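Local coordinates for protein putative sarcosine dimethylglycine methyltransferase (Galdieria sulphuraria, PDB 2O57) that is of unproven function but probably transfers methyl groups from S-adenosylmethionine to sarcosine or dimethylglycine, at residues W155-F160 against A184-M189; D44-L49 against R65-L70; K244-L249 against R270-W275. All coordinates share one frame; numbering follows the deposited sequence.

Interaction 1: W155-F160 against A184-M189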
ATOM      1  N   TRP A 155      -5.752  14.501  -6.577  1.00 10.64           N
ATOM      2  CA  TRP A 155      -4.546  14.132  -5.850  1.00 11.25           C
ATOM      3  C   TRP A 155      -4.603  14.937  -4.576  1.00 11.95           C
ATOM      4  O   TRP A 155      -4.848  16.173  -4.625  1.00 11.22           O
ATOM      5  CB  TRP A 155      -3.351  14.586  -6.683  1.00 11.63           C
ATOM      6  CG  TRP A 155      -1.941  14.517  -6.065  1.00 11.35           C
ATOM      7  CD1 TRP A 155      -1.356  15.426  -5.208  1.00 12.36           C
ATOM      8  CD2 TRP A 155      -0.943  13.524  -6.335  1.00 12.56           C
ATOM      9  NE1 TRP A 155      -0.045  15.062  -4.937  1.00 12.40           N
ATOM     10  CE2 TRP A 155       0.232  13.896  -5.611  1.00 13.40           C
ATOM     11  CE3 TRP A 155      -0.917  12.366  -7.132  1.00 14.51           C
ATOM     12  CZ2 TRP A 155       1.420  13.140  -5.654  1.00 12.22           C
ATOM     13  CZ3 TRP A 155       0.266  11.598  -7.177  1.00 12.16           C
ATOM     14  CH2 TRP A 155       1.430  12.012  -6.456  1.00 14.04           C
ATOM     15  N   SER A 156      -4.402  14.278  -3.431  1.00 11.24           N
ATOM     16  CA  SER A 156      -4.357  15.033  -2.165  1.00 12.34           C
ATOM     17  C   SER A 156      -3.404  14.351  -1.187  1.00 12.54           C
ATOM     18  O   SER A 156      -3.665  13.241  -0.731  1.00 13.22           O
ATOM     19  CB  SER A 156      -5.772  15.127  -1.576  1.00 11.66           C
ATOM     20  OG  SER A 156      -5.775  15.936  -0.413  1.00 13.42           O
ATOM     21  N   GLN A 157      -2.332  15.024  -0.821  1.00 12.59           N
ATOM     22  CA  GLN A 157      -1.331  14.440   0.074  1.00 11.94           C
ATOM     23  C   GLN A 157      -1.341  15.128   1.431  1.00 11.69           C
ATOM     24  O   GLN A 157      -0.991  16.326   1.541  1.00 10.54           O
ATOM     25  CB  GLN A 157       0.050  14.564  -0.543  1.00 11.11           C
ATOM     26  CG  GLN A 157       0.282  13.612  -1.703  1.00 11.97           C
ATOM     27  CD  GLN A 157       1.660  13.852  -2.324  1.00 11.10           C
ATOM     28  OE1 GLN A 157       1.966  14.947  -2.793  1.00 10.89           O
ATOM     29  NE2 GLN A 157       2.480  12.841  -2.321  1.00 11.33           N
ATOM     30  N   ASP A 158      -1.802  14.375   2.429  1.00 11.54           N
ATOM     31  CA  ASP A 158      -1.755  14.754   3.861  1.00 11.64           C
ATOM     32  C   ASP A 158      -2.557  16.016   4.177  1.00 12.22           C
ATOM     33  O   ASP A 158      -2.276  16.705   5.141  1.00 12.52           O
ATOM     34  CB  ASP A 158      -0.291  14.912   4.326  1.00 11.20           C
ATOM     35  CG  ASP A 158       0.537  13.631   4.096  1.00 11.05           C
ATOM     36  OD1 ASP A 158      -0.067  12.556   3.830  1.00 13.35           O
ATOM     37  OD2 ASP A 158       1.775  13.715   4.210  1.00 10.98           O
ATOM     38  N   ALA A 159      -3.564  16.295   3.367  1.00 12.87           N
ATOM     39  CA  ALA A 159      -4.376  17.508   3.550  1.00 14.71           C
ATOM     40  C   ALA A 159      -5.682  17.280   4.313  1.00 14.74           C
ATOM     41  O   ALA A 159      -6.197  18.209   4.945  1.00 16.07           O
ATOM     42  CB  ALA A 159      -4.680  18.113   2.197  1.00 14.42           C
ATOM     43  N   PHE A 160      -6.272  16.091   4.178  1.00 14.28           N
ATOM     44  CA  PHE A 160      -7.617  15.810   4.752  1.00 14.99           C
ATOM     45  C   PHE A 160      -7.545  15.791   6.290  1.00 15.21           C
ATOM     46  O   PHE A 160      -8.543  16.072   6.956  1.00 14.37           O
ATOM     47  CB  PHE A 160      -8.140  14.444   4.265  1.00 14.68           C
ATOM     48  CG  PHE A 160      -8.708  14.418   2.837  1.00 15.37           C
ATOM     49  CD1 PHE A 160      -8.396  15.395   1.868  1.00 14.59           C
ATOM     50  CD2 PHE A 160      -9.579  13.392   2.477  1.00 14.67           C
ATOM     51  CE1 PHE A 160      -8.924  15.315   0.560  1.00 15.54           C
ATOM     52  CE2 PHE A 160     -10.110  13.308   1.194  1.00 15.02           C
ATOM     53  CZ  PHE A 160      -9.780  14.285   0.224  1.00 16.02           C
ATOM     54  N   ALA A 184      -6.588   9.842  -5.736  1.00 12.49           N
ATOM     55  CA  ALA A 184      -5.508   9.266  -4.930  1.00 12.21           C
ATOM     56  C   ALA A 184      -5.228  10.189  -3.741  1.00 12.72           C
ATOM     57  O   ALA A 184      -4.944  11.382  -3.922  1.00 11.73           O
ATOM     58  CB  ALA A 184      -4.232   9.051  -5.777  1.00 11.64           C
ATOM     59  N   ILE A 185      -5.314   9.643  -2.523  1.00 12.90           N
ATOM     60  CA  ILE A 185      -5.063  10.436  -1.307  1.00 13.64           C
ATOM     61  C   ILE A 185      -4.083   9.752  -0.394  1.00 13.07           C
ATOM     62  O   ILE A 185      -3.918   8.504  -0.442  1.00 14.60           O
ATOM     63  CB  ILE A 185      -6.345  10.768  -0.486  1.00 13.80           C
ATOM     64  CG1 ILE A 185      -6.962   9.498   0.165  1.00 15.45           C
ATOM     65  CG2 ILE A 185      -7.350  11.487  -1.360  1.00 16.00           C
ATOM     66  CD1 ILE A 185      -8.051   9.837   1.207  1.00 15.06           C
ATOM     67  N   THR A 186      -3.401  10.564   0.412  1.00 11.55           N
ATOM     68  CA  THR A 186      -2.602  10.077   1.535  1.00 10.50           C
ATOM     69  C   THR A 186      -2.989  10.939   2.752  1.00 10.34           C
ATOM     70  O   THR A 186      -3.408  12.085   2.581  1.00 10.13           O
ATOM     71  CB  THR A 186      -1.027  10.122   1.308  1.00 10.48           C
ATOM     72  OG1 THR A 186      -0.507  11.480   1.284  1.00 11.19           O
ATOM     73  CG2 THR A 186      -0.564   9.299   0.114  1.00 11.11           C
ATOM     74  N   ASP A 187      -2.890  10.389   3.962  1.00 10.30           N
ATOM     75  CA  ASP A 187      -3.226  11.164   5.154  1.00 10.64           C
ATOM     76  C   ASP A 187      -2.646  10.488   6.375  1.00 10.64           C
ATOM     77  O   ASP A 187      -2.812   9.270   6.566  1.00 10.48           O
ATOM     78  CB  ASP A 187      -4.761  11.228   5.282  1.00 11.75           C
ATOM     79  CG  ASP A 187      -5.273  12.571   5.856  1.00 15.23           C
ATOM     80  OD1 ASP A 187      -4.614  13.611   5.677  1.00 14.85           O
ATOM     81  OD2 ASP A 187      -6.373  12.558   6.457  1.00 15.29           O
ATOM     82  N   PRO A 188      -2.006  11.269   7.253  1.00 11.05           N
ATOM     83  CA  PRO A 188      -1.768  10.700   8.578  1.00 10.77           C
ATOM     84  C   PRO A 188      -3.138  10.396   9.180  1.00 11.77           C
ATOM     85  O   PRO A 188      -4.121  11.151   8.940  1.00 11.01           O
ATOM     86  CB  PRO A 188      -1.115  11.849   9.346  1.00 10.82           C
ATOM     87  CG  PRO A 188      -0.508  12.772   8.257  1.00 10.28           C
ATOM     88  CD  PRO A 188      -1.534  12.673   7.134  1.00 10.15           C
HETATM   89  N   MSE A 189      -3.243   9.282   9.901  1.00 11.28           N
HETATM   90  CA  MSE A 189      -4.541   8.834  10.415  1.00 12.63           C
HETATM   91  C   MSE A 189      -4.414   8.019  11.689  1.00 11.43           C
HETATM   92  O   MSE A 189      -3.306   7.734  12.118  1.00 10.96           O
HETATM   93  CB  MSE A 189      -5.389   8.101   9.345  1.00 13.13           C
HETATM   94  CG  MSE A 189      -4.727   7.205   8.338  1.00 17.43           C
HETATM   95 SE   MSE A 189      -6.066   6.669   6.903  1.00 13.70          SE
HETATM   96  CE  MSE A 189      -5.887   7.779   5.514  1.00 16.11           C
TER
HETATM   97  O   HOH W   1      -5.070  14.359   1.963  1.00 18.78           O
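Ser156 and Thr186 join neighbouring parallel strands: Ser156 N donates to Ala184 O, and Thr186 N returns a bond of 2.9 Å to Ser156 O. Strand 155-157 ends as Asp158 takes a left-handed backbone conformation (phi 62°), its N still held by Thr186 O at 2.8 Å. From there the Asp158 side chain leans back over the other strand. Asp158 CB lies against Pro188 CD, CG approaches both Pro188 CD and Thr186 OG1, and OD1 accepts from Thr186 OG1 at 2.8 Å, met from above the carboxylate plane. OD1 also receives Trp286 NE1, while OD2 takes Val47 N. With an alanine in place of Asp158, Thr186 OG1, Trp286 NE1 and Val47 N would probably each lose their carboxylate acceptor. On the sheet face carrying Ser156 and Ile185, the Phe160 ring lies across the Ile185 side chain, CZ 4.0 Å from CG2. Water 1 bridges the turn, donating to Ser156 OG and to Thr186 O (2.9 Å) and accepting from Phe160 N; Ser156 OG is further bonded to Leu89 O. Asp187 OD2 comes within 3.4 Å of Phe160 CB and bonds to Tyr217 OH. These are the carboxyl ends of two central strands linked by a beta-alpha-beta crossover through helix 166-176, in the 3-2-1-4-5-7-6 sheet of the Rossmann-like class I methyltransferase fold.

Interaction 2: D44-L49 against R65-L70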
ATOM      1  N   ASP A  44       7.373  20.733  -2.092  1.00 12.59           N
ATOM      2  CA  ASP A  44       6.682  20.308  -0.873  1.00 13.08           C
ATOM      3  C   ASP A  44       7.084  18.918  -0.402  1.00 12.59           C
ATOM      4  O   ASP A  44       7.220  18.012  -1.223  1.00 13.91           O
ATOM      5  CB  ASP A  44       5.181  20.330  -1.091  1.00 12.20           C
ATOM      6  CG  ASP A  44       4.677  21.689  -1.494  1.00 12.42           C
ATOM      7  OD1 ASP A  44       4.141  22.412  -0.638  1.00 12.03           O
ATOM      8  OD2 ASP A  44       4.821  22.034  -2.657  1.00 13.94           O
ATOM      9  N   ILE A  45       7.239  18.804   0.913  1.00 12.55           N
ATOM     10  CA  ILE A  45       7.454  17.559   1.666  1.00 12.54           C
ATOM     11  C   ILE A  45       6.155  16.962   2.227  1.00 13.06           C
ATOM     12  O   ILE A  45       5.333  17.662   2.861  1.00 13.05           O
ATOM     13  CB  ILE A  45       8.432  17.841   2.866  1.00 12.74           C
ATOM     14  CG1 ILE A  45       9.770  18.380   2.354  1.00 12.73           C
ATOM     15  CG2 ILE A  45       8.611  16.584   3.820  1.00 13.19           C
ATOM     16  CD1 ILE A  45      10.584  17.372   1.446  1.00 11.69           C
ATOM     17  N   HIS A  46       6.018  15.646   2.084  1.00 12.46           N
ATOM     18  CA  HIS A  46       4.941  14.907   2.722  1.00 11.97           C
ATOM     19  C   HIS A  46       5.570  13.651   3.316  1.00 11.17           C
ATOM     20  O   HIS A  46       6.781  13.433   3.139  1.00 11.26           O
ATOM     21  CB  HIS A  46       3.828  14.525   1.720  1.00 12.00           C
ATOM     22  CG  HIS A  46       3.299  15.699   0.948  1.00 12.29           C
ATOM     23  ND1 HIS A  46       3.832  16.084  -0.263  1.00 14.28           N
ATOM     24  CD2 HIS A  46       2.346  16.613   1.251  1.00 14.33           C
ATOM     25  CE1 HIS A  46       3.201  17.163  -0.698  1.00 13.09           C
ATOM     26  NE2 HIS A  46       2.295  17.510   0.206  1.00 13.12           N
ATOM     27  N   VAL A  47       4.761  12.852   4.014  1.00 10.66           N
ATOM     28  CA  VAL A  47       5.292  11.655   4.684  1.00 10.93           C
ATOM     29  C   VAL A  47       6.030  10.797   3.664  1.00  9.88           C
ATOM     30  O   VAL A  47       5.503  10.526   2.622  1.00 10.67           O
ATOM     31  CB  VAL A  47       4.225  10.888   5.449  1.00 10.38           C
ATOM     32  CG1 VAL A  47       4.813   9.647   6.126  1.00 10.60           C
ATOM     33  CG2 VAL A  47       3.578  11.817   6.541  1.00 10.39           C
ATOM     34  N   GLY A  48       7.271  10.425   3.978  1.00 10.61           N
ATOM     35  CA  GLY A  48       8.163   9.769   3.048  1.00 10.63           C
ATOM     36  C   GLY A  48       8.135   8.246   3.100  1.00 10.86           C
ATOM     37  O   GLY A  48       7.655   7.654   4.069  1.00 11.45           O
ATOM     38  N   LEU A  49       8.673   7.638   2.047  1.00 10.76           N
ATOM     39  CA  LEU A  49       8.977   6.209   2.032  1.00 10.87           C
ATOM     40  C   LEU A  49      10.507   6.090   2.263  1.00 10.13           C
ATOM     41  O   LEU A  49      11.307   6.487   1.413  1.00 10.96           O
ATOM     42  CB  LEU A  49       8.523   5.571   0.702  1.00 11.63           C
ATOM     43  CG  LEU A  49       7.016   5.545   0.347  1.00 10.98           C
ATOM     44  CD1 LEU A  49       6.865   4.906  -1.068  1.00 12.92           C
ATOM     45  CD2 LEU A  49       6.227   4.773   1.443  1.00 12.00           C
ATOM     46  N   ARG A  65      10.190   9.572  -3.094  1.00 11.43           N
ATOM     47  CA  ARG A  65       9.755   8.145  -3.250  1.00 11.35           C
ATOM     48  C   ARG A  65       8.227   8.044  -3.089  1.00 11.67           C
ATOM     49  O   ARG A  65       7.544   7.388  -3.887  1.00  8.81           O
ATOM     50  CB  ARG A  65      10.435   7.225  -2.259  1.00 11.93           C
ATOM     51  CG  ARG A  65      11.950   7.045  -2.498  1.00 12.39           C
ATOM     52  CD  ARG A  65      12.555   5.892  -1.695  1.00 11.86           C
ATOM     53  NE  ARG A  65      13.991   6.084  -1.562  1.00 12.83           N
ATOM     54  CZ  ARG A  65      14.603   6.539  -0.466  1.00 16.31           C
ATOM     55  NH1 ARG A  65      13.930   6.774   0.651  1.00 11.83           N
ATOM     56  NH2 ARG A  65      15.926   6.715  -0.473  1.00 13.72           N
ATOM     57  N   THR A  66       7.683   8.756  -2.089  1.00 10.67           N
ATOM     58  CA  THR A  66       6.230   8.813  -1.916  1.00 11.59           C
ATOM     59  C   THR A  66       5.544   9.359  -3.172  1.00 11.90           C
ATOM     60  O   THR A  66       4.543   8.791  -3.628  1.00 12.51           O
ATOM     61  CB  THR A  66       5.858   9.687  -0.709  1.00 11.64           C
ATOM     62  OG1 THR A  66       6.104   8.946   0.465  1.00  9.54           O
ATOM     63  CG2 THR A  66       4.348  10.125  -0.731  1.00 13.05           C
ATOM     64  N   ASP A  67       6.070  10.458  -3.737  1.00 12.76           N
ATOM     65  CA  ASP A  67       5.450  11.075  -4.922  1.00 13.35           C
ATOM     66  C   ASP A  67       5.486  10.133  -6.149  1.00 13.35           C
ATOM     67  O   ASP A  67       4.489   9.990  -6.858  1.00 12.89           O
ATOM     68  CB  ASP A  67       6.162  12.385  -5.288  1.00 13.95           C
ATOM     69  CG  ASP A  67       6.055  13.405  -4.210  1.00 15.49           C
ATOM     70  OD1 ASP A  67       5.143  13.273  -3.357  1.00 16.48           O
ATOM     71  OD2 ASP A  67       6.893  14.340  -4.211  1.00 16.45           O
ATOM     72  N   GLU A  68       6.629   9.475  -6.356  1.00 13.47           N
ATOM     73  CA  GLU A  68       6.790   8.461  -7.421  1.00 14.49           C
ATOM     74  C   GLU A  68       5.835   7.298  -7.200  1.00 13.35           C
ATOM     75  O   GLU A  68       5.212   6.828  -8.148  1.00 12.88           O
ATOM     76  CB  GLU A  68       8.225   7.919  -7.475  1.00 14.05           C
ATOM     77  CG  GLU A  68       9.271   8.936  -7.957  1.00 19.80           C
ATOM     78  CD  GLU A  68       9.208   9.251  -9.449  1.00 21.50           C
ATOM     79  OE1 GLU A  68       8.497   8.547 -10.211  1.00 22.79           O
ATOM     80  OE2 GLU A  68       9.909  10.203  -9.869  1.00 22.94           O
ATOM     81  N   TRP A  69       5.748   6.815  -5.956  1.00 12.76           N
ATOM     82  CA  TRP A  69       4.854   5.676  -5.626  1.00 13.46           C
ATOM     83  C   TRP A  69       3.390   6.056  -5.891  1.00 12.55           C
ATOM     84  O   TRP A  69       2.670   5.331  -6.578  1.00 12.57           O
ATOM     85  CB  TRP A  69       5.022   5.203  -4.149  1.00 14.88           C
ATOM     86  CG  TRP A  69       3.846   4.371  -3.660  1.00 15.78           C
ATOM     87  CD1 TRP A  69       3.470   3.125  -4.115  1.00 17.00           C
ATOM     88  CD2 TRP A  69       2.878   4.742  -2.656  1.00 17.73           C
ATOM     89  NE1 TRP A  69       2.329   2.712  -3.456  1.00 17.36           N
ATOM     90  CE2 TRP A  69       1.956   3.672  -2.550  1.00 17.67           C
ATOM     91  CE3 TRP A  69       2.713   5.869  -1.831  1.00 18.34           C
ATOM     92  CZ2 TRP A  69       0.883   3.699  -1.665  1.00 17.52           C
ATOM     93  CZ3 TRP A  69       1.633   5.906  -0.944  1.00 20.17           C
ATOM     94  CH2 TRP A  69       0.728   4.814  -0.865  1.00 20.01           C
ATOM     95  N   LEU A  70       2.942   7.183  -5.343  1.00 12.63           N
ATOM     96  CA  LEU A  70       1.531   7.562  -5.477  1.00 13.33           C
ATOM     97  C   LEU A  70       1.170   7.800  -6.944  1.00 12.72           C
ATOM     98  O   LEU A  70       0.122   7.363  -7.388  1.00 11.48           O
ATOM     99  CB  LEU A  70       1.148   8.795  -4.643  1.00 13.48           C
ATOM    100  CG  LEU A  70      -0.379   9.026  -4.458  1.00 14.27           C
ATOM    101  CD1 LEU A  70      -1.025   7.917  -3.536  1.00 12.95           C
ATOM    102  CD2 LEU A  70      -0.581  10.404  -3.775  1.00 13.21           C
TER
HETATM  103  O   HOH W   2       8.095  15.618  -2.147  1.00 16.82           O
HETATM  104  O   HOH W   3       5.506  13.850  -0.963  1.00 22.13           O
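Gly48 and Thr66 mark the nearest backbone approach, 5.4 Å from CA to CA, where the extended loop 44-49 runs past helix 65-70. Just there the Thr66 hydroxyl, OG1, donates to Val47 O over 2.7 Å, in the carbonyl plane and on a lone pair. With chi1 at -77°, OG1 stands anti to its own carbonyl carbon, on the side where Val47 O lies. One residue back on the helix, Arg65 runs out extended from CG to NE and gives NH1 to Leu49 O at 2.7 Å; the N-H...O angle is 157°, and the oxygen lies at the edge of the guanidinium, near its plane. A salt bridge to Asp57 engages the same NH1. The Leu49 side chain drops onto the helix: CB meets Arg65 CB, CG rests 3.5 Å from Thr66 OG1, and CD1 touches Trp69 CB at 3.6 Å. Met76 of the second subunit packs on both Leu49 and Arg65. Toward Asp44 the contact is made through two ordered waters. Water 2 lies 2.7 Å from Asp44 O and also near Asp67 OD2, and water 3 lies 2.9 Å from His46 ND1, in the imidazole plane, on the way to Asp67. Asp67 OD1 also accepts from Gln157 NE2. In the two direct bonds the helix supplies side-chain donors and the loop backbone carbonyls, and Asp57 would probably offset part of the arginine charge beside them.

Interaction 3: K244-L249 against R270-W275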
ATOM      1  N   LYS A 244      12.565  11.586  11.672  1.00 10.22           N
ATOM      2  CA  LYS A 244      13.521  12.358  10.863  1.00  9.81           C
ATOM      3  C   LYS A 244      13.218  13.869  10.880  1.00 10.62           C
ATOM      4  O   LYS A 244      14.139  14.702  10.956  1.00 10.56           O
ATOM      5  CB  LYS A 244      13.509  11.869   9.412  1.00  9.95           C
ATOM      6  CG  LYS A 244      13.926  10.379   9.238  1.00 11.96           C
ATOM      7  CD  LYS A 244      15.395  10.195   9.368  1.00 12.94           C
ATOM      8  CE  LYS A 244      16.110  10.809   8.191  1.00 14.36           C
ATOM      9  NZ  LYS A 244      17.567  10.632   8.285  1.00 15.14           N
ATOM     10  N   VAL A 245      11.945  14.231  10.803  1.00  9.63           N
ATOM     11  CA  VAL A 245      11.599  15.654  10.882  1.00  9.99           C
ATOM     12  C   VAL A 245      12.011  16.242  12.246  1.00  9.41           C
ATOM     13  O   VAL A 245      12.569  17.382  12.311  1.00 10.12           O
ATOM     14  CB  VAL A 245      10.106  15.898  10.599  1.00 10.07           C
ATOM     15  CG1 VAL A 245       9.783  17.374  10.867  1.00  8.91           C
ATOM     16  CG2 VAL A 245       9.764  15.545   9.129  1.00 10.09           C
ATOM     17  N   LYS A 246      11.789  15.490  13.328  1.00  9.58           N
ATOM     18  CA  LYS A 246      12.213  15.955  14.650  1.00 10.12           C
ATOM     19  C   LYS A 246      13.720  16.150  14.735  1.00 10.84           C
ATOM     20  O   LYS A 246      14.187  17.113  15.360  1.00 10.72           O
ATOM     21  CB  LYS A 246      11.731  15.012  15.760  1.00 11.27           C
ATOM     22  CG  LYS A 246      11.947  15.585  17.175  1.00 11.99           C
ATOM     23  CD  LYS A 246      11.293  14.706  18.288  1.00 12.32           C
ATOM     24  CE  LYS A 246      12.056  13.438  18.411  1.00 17.50           C
ATOM     25  NZ  LYS A 246      13.313  13.702  19.223  1.00 18.34           N
ATOM     26  N   ALA A 247      14.477  15.223  14.138  1.00 10.85           N
ATOM     27  CA  ALA A 247      15.937  15.330  14.109  1.00 10.55           C
ATOM     28  C   ALA A 247      16.359  16.605  13.352  1.00  9.79           C
ATOM     29  O   ALA A 247      17.254  17.311  13.780  1.00  8.94           O
ATOM     30  CB  ALA A 247      16.546  14.063  13.429  1.00  9.87           C
ATOM     31  N   GLU A 248      15.734  16.863  12.207  1.00 10.20           N
ATOM     32  CA  GLU A 248      16.026  18.090  11.437  1.00 10.98           C
ATOM     33  C   GLU A 248      15.660  19.376  12.192  1.00 10.50           C
ATOM     34  O   GLU A 248      16.403  20.374  12.137  1.00 10.72           O
ATOM     35  CB  GLU A 248      15.320  18.069  10.063  1.00 11.27           C
ATOM     36  CG  GLU A 248      15.840  19.185   9.136  1.00 13.06           C
ATOM     37  CD  GLU A 248      17.269  18.932   8.630  1.00 16.47           C
ATOM     38  OE1 GLU A 248      17.810  17.800   8.759  1.00 17.02           O
ATOM     39  OE2 GLU A 248      17.878  19.886   8.132  1.00 19.24           O
ATOM     40  N   LEU A 249      14.561  19.344  12.927  1.00 10.49           N
ATOM     41  CA  LEU A 249      14.143  20.510  13.718  1.00 10.75           C
ATOM     42  C   LEU A 249      15.228  20.809  14.804  1.00 10.85           C
ATOM     43  O   LEU A 249      15.581  21.969  15.077  1.00 11.03           O
ATOM     44  CB  LEU A 249      12.774  20.239  14.348  1.00 10.06           C
ATOM     45  CG  LEU A 249      12.234  21.231  15.403  1.00 12.76           C
ATOM     46  CD1 LEU A 249      12.086  22.617  14.737  1.00 13.97           C
ATOM     47  CD2 LEU A 249      10.899  20.800  15.979  1.00 11.80           C
ATOM     48  N   ARG A 270       7.089  18.500  20.684  1.00 10.87           N
ATOM     49  CA  ARG A 270       6.109  17.703  21.435  1.00 11.59           C
ATOM     50  C   ARG A 270       5.098  17.034  20.516  1.00 11.23           C
ATOM     51  O   ARG A 270       4.823  15.848  20.687  1.00 11.05           O
ATOM     52  CB  ARG A 270       5.398  18.517  22.506  1.00 12.27           C
ATOM     53  CG  ARG A 270       6.292  18.800  23.693  1.00 16.64           C
ATOM     54  CD  ARG A 270       5.524  19.481  24.785  1.00 22.69           C
ATOM     55  NE  ARG A 270       5.298  20.896  24.485  1.00 24.72           N
ATOM     56  CZ  ARG A 270       6.086  21.881  24.905  1.00 26.85           C
ATOM     57  NH1 ARG A 270       7.171  21.608  25.649  1.00 25.55           N
ATOM     58  NH2 ARG A 270       5.790  23.135  24.582  1.00 24.82           N
ATOM     59  N   GLY A 271       4.528  17.792  19.571  1.00 10.88           N
ATOM     60  CA  GLY A 271       3.604  17.232  18.577  1.00 10.62           C
ATOM     61  C   GLY A 271       4.220  16.112  17.756  1.00 10.42           C
ATOM     62  O   GLY A 271       3.594  15.065  17.525  1.00 10.83           O
ATOM     63  N   LEU A 272       5.457  16.310  17.321  1.00  9.25           N
ATOM     64  CA  LEU A 272       6.187  15.256  16.597  1.00  9.37           C
ATOM     65  C   LEU A 272       6.293  13.994  17.450  1.00 10.26           C
ATOM     66  O   LEU A 272       5.996  12.892  16.970  1.00 10.98           O
ATOM     67  CB  LEU A 272       7.568  15.734  16.137  1.00  7.22           C
ATOM     68  CG  LEU A 272       7.524  16.865  15.056  1.00  6.71           C
ATOM     69  CD1 LEU A 272       8.911  17.453  14.845  1.00  4.21           C
ATOM     70  CD2 LEU A 272       6.903  16.384  13.742  1.00  7.34           C
ATOM     71  N   GLU A 273       6.681  14.158  18.706  1.00 10.15           N
ATOM     72  CA  GLU A 273       6.810  13.023  19.621  1.00 12.42           C
ATOM     73  C   GLU A 273       5.493  12.236  19.739  1.00 11.91           C
ATOM     74  O   GLU A 273       5.509  11.009  19.861  1.00 12.74           O
ATOM     75  CB  GLU A 273       7.265  13.508  20.999  1.00 10.64           C
ATOM     76  CG  GLU A 273       8.745  13.884  21.039  1.00 12.41           C
ATOM     77  CD  GLU A 273       9.117  14.752  22.249  1.00 13.96           C
ATOM     78  OE1 GLU A 273       8.233  15.069  23.080  1.00 14.84           O
ATOM     79  OE2 GLU A 273      10.299  15.154  22.352  1.00 16.08           O
ATOM     80  N   HIS A 274       4.362  12.951  19.717  1.00 12.18           N
ATOM     81  CA  HIS A 274       3.035  12.313  19.816  1.00 12.70           C
ATOM     82  C   HIS A 274       2.756  11.435  18.601  1.00 12.19           C
ATOM     83  O   HIS A 274       2.200  10.347  18.744  1.00 12.14           O
ATOM     84  CB  HIS A 274       1.908  13.346  19.952  1.00 13.42           C
ATOM     85  CG  HIS A 274       1.798  13.953  21.313  1.00 15.53           C
ATOM     86  ND1 HIS A 274       1.948  13.218  22.474  1.00 18.41           N
ATOM     87  CD2 HIS A 274       1.519  15.223  21.705  1.00 18.56           C
ATOM     88  CE1 HIS A 274       1.813  14.021  23.516  1.00 19.75           C
ATOM     89  NE2 HIS A 274       1.546  15.240  23.077  1.00 17.29           N
ATOM     90  N   TRP A 275       3.107  11.908  17.402  1.00 11.27           N
ATOM     91  CA  TRP A 275       2.931  11.098  16.209  1.00 11.16           C
ATOM     92  C   TRP A 275       3.801   9.855  16.286  1.00  9.85           C
ATOM     93  O   TRP A 275       3.346   8.777  15.976  1.00  9.94           O
ATOM     94  CB  TRP A 275       3.286  11.865  14.925  1.00 11.96           C
ATOM     95  CG  TRP A 275       2.191  12.799  14.483  1.00 14.47           C
ATOM     96  CD1 TRP A 275       2.215  14.155  14.540  1.00 18.19           C
ATOM     97  CD2 TRP A 275       0.928  12.439  13.900  1.00 17.01           C
ATOM     98  NE1 TRP A 275       1.050  14.674  14.023  1.00 18.10           N
ATOM     99  CE2 TRP A 275       0.230  13.645  13.644  1.00 18.49           C
ATOM    100  CE3 TRP A 275       0.315  11.216  13.576  1.00 16.76           C
ATOM    101  CZ2 TRP A 275      -1.049  13.670  13.080  1.00 14.53           C
ATOM    102  CZ3 TRP A 275      -0.979  11.235  13.010  1.00 13.94           C
ATOM    103  CH2 TRP A 275      -1.632  12.462  12.759  1.00 16.06           C
TER
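Leu272 reaches across to the opposing helix and lays CD1 over the Lys246 backbone, 3.6 Å from Lys246 CA. The chi2 of 170° puts CD1 anti to its own CA, so this methyl is carried well out from helix 270-275. Leu272 CD1 also lies 3.8 Å from Lys246 CB. Two branched side chains meet the same methyl: Val245 CG1 and Leu249 CD2, each 4.1 Å from Leu272 CD1. The valine crosses the leucine at about a right angle, whereas Leu249 meets it obliquely. One leucine thus carries the apolar part of the contact, set among three residues that lie within a turn or so of each other on helix 244-249. Beside this patch the two charged chains pass obliquely, with their aliphatic parts touching: Lys246 CD lies 3.8 Å from Glu273 CG. Lys246 then bends, its chi3 of 70° swinging CE out of line with the chain before it. The charged ends remain 4.6 Å apart between Lys246 NZ and Glu273 OE2, beyond a salt bridge, so any attraction is likely to be long-range. Lys246 also touches a neighbouring molecule in the crystal. The helix segments run antiparallel at 160°, their axes 9.8 Å apart at the closest. Met268, one turn before Leu272, extends the apolar patch onto Val245 and Leu249. Phe35 and Tyr36 of helix 27-40 cover Val245 as well, while Trp275 stacks on Tyr242 and packs against Ile202 and Pro188, joining the helix pair to helix 200-206 and to strand 181-190.

In the fold
From the N terminus, interaction 2 comes first, closing a loop of 15 residues that includes the start of helix 59-76. Interaction 1 follows, closing the crossover that holds helix 166-176, and interaction 3 closes the connection between helices 235-251 and 262-280, which includes the short helix 253-256. The three lie in series, without nesting or crossing. Interactions 1 and 2 meet directly: Gln157 and Asp158, at the end of strand 151-157, bond to Asp67 and Val47, tying helix and loop to the sheet. Interaction 3 reaches the sheet through Trp275, whose CH2 packs 3.5 Å from Pro188 CB. Interactions 2 and 3 do not touch, their nearest atoms being about 6 Å apart.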